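Local coordinates for protein eukaryotic translation initiation factor 4E type 5 (Leishmania major, PDB 7KCJ) that probably binds the 7-methylguanosine cap of messenger RNA and probably serves as a translation initiation factor, at residues V135-R140 against W158-T163. Residues are numbered along the deposited sequence; the frame is centred on the assembly and turned at random.
Sequences VCDVLR and WLSDST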
# COMPACT_ATOMS: atom_id res chain seq x y z
N VAL A 135 0.38 13.63 4.21
CA VAL A 135 0.31 13.75 2.76
C VAL A 135 0.25 12.37 2.01
O VAL A 135 0.09 12.34 0.79
CB VAL A 135 1.49 14.67 2.36
CG1 VAL A 135 2.52 14.01 1.45
CG2 VAL A 135 1.02 16.02 1.83
N CYS A 136 0.31 11.25 2.75
CA CYS A 136 0.23 9.91 2.17
C CYS A 136 -1.27 9.57 1.90
O CYS A 136 -2.00 9.35 2.85
CB CYS A 136 0.89 8.90 3.10
SG CYS A 136 2.62 9.29 3.53
N ASP A 137 -1.74 9.59 0.63
CA ASP A 137 -3.16 9.35 0.33
C ASP A 137 -3.54 8.03 -0.29
O ASP A 137 -4.74 7.77 -0.40
CB ASP A 137 -3.75 10.45 -0.55
CG ASP A 137 -3.71 11.81 0.09
OD1 ASP A 137 -3.98 11.90 1.30
OD2 ASP A 137 -3.39 12.78 -0.62
N VAL A 138 -2.59 7.25 -0.77
CA VAL A 138 -2.88 5.94 -1.36
C VAL A 138 -1.83 4.95 -0.88
O VAL A 138 -0.62 5.26 -0.87
CB VAL A 138 -2.99 5.92 -2.91
CG1 VAL A 138 -3.17 4.50 -3.43
CG2 VAL A 138 -4.12 6.81 -3.42
N LEU A 139 -2.27 3.76 -0.53
CA LEU A 139 -1.40 2.69 -0.11
C LEU A 139 -1.75 1.47 -0.95
O LEU A 139 -2.91 1.10 -1.03
CB LEU A 139 -1.67 2.40 1.37
CG LEU A 139 -0.63 1.66 2.16
CD1 LEU A 139 0.68 2.41 2.19
CD2 LEU A 139 -1.12 1.51 3.58
N ARG A 140 -0.75 0.88 -1.64
CA ARG A 140 -0.97 -0.28 -2.48
C ARG A 140 -0.07 -1.41 -2.00
O ARG A 140 1.12 -1.23 -1.86
CB ARG A 140 -0.68 0.05 -3.95
CG ARG A 140 -1.22 1.42 -4.38
CD ARG A 140 -1.83 1.39 -5.74
NE ARG A 140 -0.83 1.26 -6.79
CZ ARG A 140 -1.08 0.85 -8.03
NH1 ARG A 140 -2.31 0.50 -8.38
NH2 ARG A 140 -0.10 0.79 -8.92
N TRP A 158 1.71 6.46 -2.06
CA TRP A 158 1.63 7.64 -2.94
C TRP A 158 1.47 8.89 -2.10
O TRP A 158 0.54 8.97 -1.30
CB TRP A 158 0.47 7.56 -3.95
CG TRP A 158 0.58 6.47 -4.99
CD1 TRP A 158 1.61 5.59 -5.17
CD2 TRP A 158 -0.42 6.14 -5.97
NE1 TRP A 158 1.32 4.73 -6.21
CE2 TRP A 158 0.08 5.05 -6.72
CE3 TRP A 158 -1.67 6.67 -6.31
CZ2 TRP A 158 -0.66 4.45 -7.74
CZ3 TRP A 158 -2.37 6.09 -7.36
CH2 TRP A 158 -1.86 5.01 -8.07
N LEU A 159 2.40 9.83 -2.25
CA LEU A 159 2.35 11.08 -1.51
C LEU A 159 1.79 12.17 -2.43
O LEU A 159 2.17 12.23 -3.59
CB LEU A 159 3.75 11.51 -1.04
CG LEU A 159 4.80 10.47 -0.63
CD1 LEU A 159 6.00 11.12 -0.09
CD2 LEU A 159 4.30 9.57 0.43
N SER A 160 0.93 13.03 -1.91
CA SER A 160 0.39 14.14 -2.72
C SER A 160 1.41 15.28 -2.89
O SER A 160 1.32 16.05 -3.85
CB SER A 160 -0.91 14.66 -2.13
OG SER A 160 -0.72 15.21 -0.84
N ASP A 161 2.42 15.36 -1.99
CA ASP A 161 3.47 16.37 -2.08
C ASP A 161 4.85 15.71 -2.07
O ASP A 161 5.28 15.19 -1.04
CB ASP A 161 3.32 17.39 -0.95
CG ASP A 161 4.36 18.49 -0.93
OD1 ASP A 161 5.13 18.61 -1.92
OD2 ASP A 161 4.42 19.24 0.06
N SER A 162 5.55 15.75 -3.21
CA SER A 162 6.86 15.16 -3.39
C SER A 162 7.95 15.80 -2.52
O SER A 162 8.97 15.16 -2.25
CB SER A 162 7.27 15.18 -4.85
OG SER A 162 7.52 16.51 -5.29
N THR A 163 7.76 17.05 -2.08
CA THR A 163 8.73 17.71 -1.22
C THR A 163 8.73 17.14 0.22
O THR A 163 9.61 17.50 1.00
CB THR A 163 8.56 19.23 -1.24
OG1 THR A 163 7.31 19.56 -0.64
CG2 THR A 163 8.65 19.81 -2.65
O HOH W 1 -3.09 15.13 0.56
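Cys-136 and Leu-159 form an antiparallel non-hydrogen-bonded pair, Val-138 and Trp-158 a hydrogen-bonded one, and the one-residue shift between them is a beta bulge. Three backbone bonds close the seam: Trp-158 N to Val-138 O (2.9 Å, nearly straight at 174°), Asp-137 N to Trp-158 O, more bent at 146°, and Ser-160 N to Val-135 O. Asp-137 is the extra residue of the bulge, which puts the Cys-136 and Val-138 side chains on opposite faces although they are two residues apart.

On one face, Val-138 lies alongside the Trp-158 indole; its CG1, anti to the backbone N (chi1 175°), sits over the six-membered ring, 4.3 Å from the centroid, in a CH-pi contact. The Arg-140 and Trp-158 side chains cross obliquely; Trp-158 CZ2 lies over one guanidinium face, 3.3 Å from Arg-140 NE. Glu-156 OE2 forms a salt bridge with Arg-140 NE, and its OE1 a hydrogen bond with Trp-158 NE1. On the opposite face, Cys-136 SG meets Leu-159 CD2 at 3.5 Å. Beside the bulge, one water bridges Asp-137 OD2 and Ser-160 OG, and Asp-137 OD1 forms a salt bridge with Arg-82.

Strands 136-143 and 153-159 form a hairpin inside the curved antiparallel eIF4E sheet, flanked by strands 77-82 and 97-103; helix 108-121 packs on the Cys-136 face, and Tyr-93 touches Val-138 and Trp-158.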